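Side-chain contacts in VC0179-like protein (Escherichia coli, PDB 4XJ6), which probably joins two nucleoside triphosphates into a cyclic dinucleotide such as cyclic GMP-AMP, as a magnesium-dependent bacterial homologue of cyclic GMP-AMP synthase: residues E311-S316 and M322-R327; R276-F281 and S316-T321. All coordinates share one frame; numbering follows the deposited sequence.

Contact 1: E311-S316 and M322-R327; sequences ESHNGS and MKLIAR
L324 reaches from its helix to the loop 311-316 with one methyl group, CD2. The closest approach is from L324 CD2 to H313 CB, 3.8 Å. L324 CD2 also lies 4.0 Å from E311 CB and 4.2 Å from S312 O. CD2 is thus set against three consecutive loop residues. CG of L324 stands anti to the backbone N (chi1 169°), which carries the branched end out from the helix to the loop. Toward the imidazole of H313 the methyl comes in obliquely. No hydrogen bond joins the two segments; a methyl meets two CB atoms and, more distantly, a carbonyl oxygen.

The loop sets its own shape. H313 ND1 donates to E311 O at 2.9 Å, and the bond is nearly straight (167°). E311 O lies in the ring plane, at the ring edge. This bond ties the imidazole back to the residue where the chain leaves helix 297-310. The other ring nitrogen, H313 NE2, is hydrogen-bonded to H274 NE2, so both nitrogens fix the rotation of the ring. Further out, the H313 side chain touches L308 and T321, and that of E311 touches L328. This is a helix-loop-helix connection in the C-terminal domain: the linker from helix 297-310 folds back over the first turns of helix 318-335.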
loop_
_atom_site.group_PDB
_atom_site.type_symbol
_atom_site.label_atom_id
_atom_site.label_comp_id
_atom_site.label_asym_id
_atom_site.label_seq_id
_atom_site.Cartn_x
_atom_site.Cartn_y
_atom_site.Cartn_z
ATOM N N GLU A 311 16.590 6.954 20.354
ATOM C CA GLU A 311 17.341 6.075 21.242
ATOM C C GLU A 311 18.615 5.548 20.593
ATOM O O GLU A 311 18.598 5.102 19.444
ATOM C CB GLU A 311 16.464 4.903 21.685
ATOM C CG GLU A 311 15.046 5.295 22.083
ATOM C CD GLU A 311 14.978 6.014 23.420
ATOM O OE1 GLU A 311 16.019 6.122 24.101
ATOM O OE2 GLU A 311 13.877 6.468 23.795
ATOM N N SER A 312 19.715 5.596 21.336
ATOM C CA SER A 312 20.979 5.042 20.870
ATOM C C SER A 312 20.896 3.519 20.788
ATOM O O SER A 312 20.370 2.872 21.692
ATOM C CB SER A 312 22.125 5.459 21.794
ATOM O OG SER A 312 22.014 4.825 23.059
ATOM N N HIS A 313 21.413 2.949 19.705
ATOM C CA HIS A 313 21.374 1.503 19.524
ATOM C C HIS A 313 22.498 1.021 18.618
ATOM O O HIS A 313 23.233 1.822 18.040
ATOM C CB HIS A 313 20.020 1.077 18.949
ATOM C CG HIS A 313 19.700 1.706 17.629
ATOM N ND1 HIS A 313 19.225 2.995 17.516
ATOM C CD2 HIS A 313 19.787 1.225 16.366
ATOM C CE1 HIS A 313 19.034 3.281 16.241
ATOM N NE2 HIS A 313 19.368 2.223 15.523
ATOM N N ASN A 314 22.629 -0.296 18.513
ATOM C CA ASN A 314 23.566 -0.908 17.582
ATOM C C ASN A 314 22.797 -1.576 16.451
ATOM O O ASN A 314 22.191 -2.632 16.640
ATOM C CB ASN A 314 24.460 -1.922 18.300
ATOM C CG ASN A 314 25.638 -2.371 17.453
ATOM O OD1 ASN A 314 25.583 -2.358 16.224
ATOM N ND2 ASN A 314 26.716 -2.772 18.115
ATOM N N GLY A 315 22.822 -0.948 15.280
ATOM C CA GLY A 315 22.126 -1.458 14.114
ATOM C C GLY A 315 22.533 -2.874 13.755
ATOM O O GLY A 315 21.704 -3.680 13.329
ATOM N N SER A 316 23.815 -3.177 13.936
ATOM C CA SER A 316 24.333 -4.504 13.637
ATOM C C SER A 316 23.738 -5.546 14.577
ATOM O O SER A 316 23.611 -6.716 14.220
ATOM C CB SER A 316 25.860 -4.516 13.732
ATOM O OG SER A 316 26.446 -3.698 12.731
ATOM N N MET A 322 15.731 -5.035 18.155
ATOM C CA MET A 322 14.336 -5.467 18.131
ATOM C C MET A 322 13.737 -5.456 19.533
ATOM O O MET A 322 12.555 -5.158 19.711
ATOM C CB MET A 322 14.205 -6.863 17.517
ATOM C CG MET A 322 14.348 -6.895 16.000
ATOM S SD MET A 322 13.138 -5.852 15.159
ATOM C CE MET A 322 11.615 -6.666 15.619
ATOM N N LYS A 323 14.560 -5.782 20.524
ATOM C CA LYS A 323 14.138 -5.744 21.920
ATOM C C LYS A 323 13.875 -4.308 22.359
ATOM O O LYS A 323 12.924 -4.038 23.093
ATOM C CB LYS A 323 15.191 -6.393 22.819
ATOM C CG LYS A 323 15.163 -7.913 22.809
ATOM C CD LYS A 323 16.410 -8.486 23.452
ATOM C CE LYS A 323 16.611 -7.946 24.858
ATOM N NZ LYS A 323 17.923 -8.365 25.424
ATOM N N LEU A 324 14.721 -3.391 21.898
ATOM C CA LEU A 324 14.540 -1.970 22.168
ATOM C C LEU A 324 13.231 -1.471 21.568
ATOM O O LEU A 324 12.458 -0.768 22.219
ATOM C CB LEU A 324 15.714 -1.167 21.608
ATOM C CG LEU A 324 15.549 0.352 21.582
ATOM C CD1 LEU A 324 15.447 0.909 22.995
ATOM C CD2 LEU A 324 16.692 1.011 20.817
ATOM N N ILE A 325 12.998 -1.845 20.315
ATOM C CA ILE A 325 11.794 -1.450 19.595
ATOM C C ILE A 325 10.532 -1.997 20.256
ATOM O O ILE A 325 9.563 -1.264 20.457
ATOM C CB ILE A 325 11.859 -1.921 18.130
ATOM C CG1 ILE A 325 12.899 -1.103 17.363
ATOM C CG2 ILE A 325 10.499 -1.805 17.453
ATOM C CD1 ILE A 325 13.134 -1.598 15.962
ATOM N N ALA A 326 10.556 -3.281 20.598
ATOM C CA ALA A 326 9.409 -3.947 21.211
ATOM C C ALA A 326 9.026 -3.299 22.538
ATOM O O ALA A 326 7.847 -3.111 22.831
ATOM C CB ALA A 326 9.704 -5.426 21.414
ATOM N N ARG A 327 10.033 -2.955 23.333
ATOM C CA ARG A 327 9.815 -2.341 24.639
ATOM C C ARG A 327 9.119 -0.983 24.536
ATOM O O ARG A 327 8.219 -0.674 25.318
ATOM C CB ARG A 327 11.147 -2.185 25.378
ATOM C CG ARG A 327 11.104 -1.237 26.570
ATOM C CD ARG A 327 10.450 -1.874 27.783
ATOM N NE ARG A 327 11.427 -2.558 28.623
ATOM C CZ ARG A 327 11.542 -2.384 29.935
ATOM N NH1 ARG A 327 10.736 -1.544 30.569
ATOM N NH2 ARG A 327 12.463 -3.053 30.614
#

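Contact 2: R276-F281 and S316-T321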
loop_
_atom_site.group_PDB
_atom_site.type_symbol
_atom_site.label_atom_id
_atom_site.label_comp_id
_atom_site.label_asym_id
_atom_site.label_seq_id
_atom_site.Cartn_x
_atom_site.Cartn_y
_atom_site.Cartn_z
ATOM N N ARG A 276 15.170 -0.958 7.376
ATOM C CA ARG A 276 14.310 -1.768 6.525
ATOM C C ARG A 276 14.107 -3.148 7.133
ATOM O O ARG A 276 13.008 -3.701 7.081
ATOM C CB ARG A 276 14.895 -1.891 5.118
ATOM C CG ARG A 276 14.601 -0.697 4.224
ATOM C CD ARG A 276 15.016 -0.960 2.785
ATOM N NE ARG A 276 14.801 0.209 1.935
ATOM C CZ ARG A 276 15.721 1.139 1.701
ATOM N NH1 ARG A 276 16.922 1.038 2.253
ATOM N NH2 ARG A 276 15.442 2.171 0.917
ATOM N N SER A 277 15.172 -3.693 7.715
ATOM C CA SER A 277 15.112 -5.004 8.347
ATOM C C SER A 277 14.132 -5.009 9.518
ATOM O O SER A 277 13.241 -5.853 9.582
ATOM C CB SER A 277 16.503 -5.441 8.823
ATOM O OG SER A 277 17.424 -5.542 7.746
ATOM N N VAL A 278 14.292 -4.057 10.434
ATOM C CA VAL A 278 13.439 -3.994 11.619
ATOM C C VAL A 278 12.001 -3.605 11.271
ATOM O O VAL A 278 11.070 -3.941 12.003
ATOM C CB VAL A 278 13.993 -3.002 12.668
ATOM C CG1 VAL A 278 15.381 -3.426 13.123
ATOM C CG2 VAL A 278 14.032 -1.599 12.108
ATOM N N CYS A 279 11.820 -2.902 10.155
ATOM C CA CYS A 279 10.480 -2.560 9.683
ATOM C C CYS A 279 9.824 -3.786 9.062
ATOM O O CYS A 279 8.633 -4.025 9.251
ATOM C CB CYS A 279 10.525 -1.409 8.674
ATOM S SG CYS A 279 10.721 0.232 9.413
ATOM N N ARG A 280 10.616 -4.559 8.323
ATOM C CA ARG A 280 10.160 -5.827 7.763
ATOM C C ARG A 280 9.724 -6.778 8.870
ATOM O O ARG A 280 8.676 -7.419 8.781
ATOM C CB ARG A 280 11.262 -6.487 6.932
ATOM C CG ARG A 280 11.441 -5.929 5.529
ATOM C CD ARG A 280 12.512 -6.714 4.786
ATOM N NE ARG A 280 12.639 -6.297 3.394
ATOM C CZ ARG A 280 11.852 -6.726 2.415
ATOM N NH1 ARG A 280 10.873 -7.582 2.676
ATOM N NH2 ARG A 280 12.040 -6.297 1.174
ATOM N N PHE A 281 10.543 -6.861 9.915
ATOM C CA PHE A 281 10.292 -7.764 11.034
ATOM C C PHE A 281 9.025 -7.387 11.800
ATOM O O PHE A 281 8.254 -8.254 12.209
ATOM C CB PHE A 281 11.497 -7.776 11.978
ATOM C CG PHE A 281 12.759 -8.294 11.343
ATOM C CD1 PHE A 281 12.705 -9.098 10.219
ATOM C CD2 PHE A 281 14.001 -7.975 11.872
ATOM C CE1 PHE A 281 13.862 -9.576 9.635
ATOM C CE2 PHE A 281 15.162 -8.450 11.289
ATOM C CZ PHE A 281 15.091 -9.253 10.167
ATOM N N SER A 316 23.815 -3.177 13.936
ATOM C CA SER A 316 24.333 -4.504 13.637
ATOM C C SER A 316 23.738 -5.546 14.577
ATOM O O SER A 316 23.611 -6.716 14.220
ATOM C CB SER A 316 25.860 -4.516 13.732
ATOM O OG SER A 316 26.446 -3.698 12.731
ATOM N N ASP A 317 23.380 -5.111 15.783
ATOM C CA ASP A 317 22.764 -5.995 16.767
ATOM C C ASP A 317 21.244 -5.968 16.630
ATOM O O ASP A 317 20.568 -5.176 17.286
ATOM C CB ASP A 317 23.183 -5.598 18.188
ATOM C CG ASP A 317 22.581 -6.503 19.251
ATOM O OD1 ASP A 317 22.181 -7.637 18.916
ATOM O OD2 ASP A 317 22.509 -6.083 20.426
ATOM N N LEU A 318 20.717 -6.840 15.775
ATOM C CA LEU A 318 19.282 -6.895 15.514
ATOM C C LEU A 318 18.503 -7.452 16.697
ATOM O O LEU A 318 17.334 -7.119 16.889
ATOM C CB LEU A 318 19.000 -7.736 14.265
ATOM C CG LEU A 318 19.544 -7.157 12.957
ATOM C CD1 LEU A 318 19.317 -8.113 11.799
ATOM C CD2 LEU A 318 18.900 -5.814 12.675
ATOM N N THR A 319 19.151 -8.305 17.483
ATOM C CA THR A 319 18.517 -8.886 18.663
ATOM C C THR A 319 18.209 -7.807 19.692
ATOM O O THR A 319 17.073 -7.670 20.140
ATOM C CB THR A 319 19.397 -9.968 19.322
ATOM O OG1 THR A 319 19.670 -11.010 18.377
ATOM C CG2 THR A 319 18.696 -10.560 20.537
ATOM N N GLY A 320 19.231 -7.041 20.059
ATOM C CA GLY A 320 19.062 -5.948 20.997
ATOM C C GLY A 320 18.167 -4.852 20.450
ATOM O O GLY A 320 17.324 -4.316 21.168
ATOM N N THR A 321 18.348 -4.521 19.174
ATOM C CA THR A 321 17.560 -3.470 18.533
ATOM C C THR A 321 16.067 -3.795 18.501
ATOM O O THR A 321 15.234 -2.933 18.788
ATOM C CB THR A 321 18.051 -3.210 17.097
ATOM O OG1 THR A 321 19.387 -2.694 17.139
ATOM C CG2 THR A 321 17.150 -2.210 16.387
#
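The closest approach between the two segments is V278 CG1 to T321 CG2, 3.9 Å, and these side chains cross at about a right angle. Chi1 of T321 to OG1 is -65°, which leaves CG2 anti to the backbone N and turned toward helix 274-289. L318 uses both branches. L318 CD2 lies 4.3 Å from V278 CG1. L318 CD1 sits 4.2 Å from F281 CE2, at the ring edge and near the ring plane. One face of the F281 ring has S277 O near the rim, and the ring stacks with Y9.

No polar bond crosses the contact; the cap lies within 316-321. D317 is the N-cap of helix 318-335. D317 OD1 accepts a weak but straight bond from G320 N at 3.2 Å. The backbone bond from T321 N to D317 O, 3.0 Å, closes the first turn. R280 makes a salt bridge with D116, and T319 OG1 is hydrogen-bonded to D4 and F5.

This is helix-helix packing in the cyclic GMP-AMP synthase C-terminal domain; the F281 side chain is about 13 Å from a bound 3'-deoxy-guanosine-5'-triphosphate. All four touching residues are buried, and the helices meet through non-directional van der Waals contacts of methyls and a ring edge.

Both contacts use the beginning of helix 318-335, and their centres lie about 7 Å apart. They share S316, and their segments alternate along the chain. Contact 2 is core: it packs this helix against helix 274-289. Contact 1 is a surface contact, in which the linker lies on the same helix. Neither has a hydrogen bond between its segments. Contact 2 spreads over several methyls and a ring, whereas contact 1 rests on one leucine methyl and a loop held by a histidine. The two meet where M322 and I325 pack on V278 and M322 also packs on F281. The loop of contact 1 touches contact 2 as well, with N314 O 2.8 Å from T321 OG1.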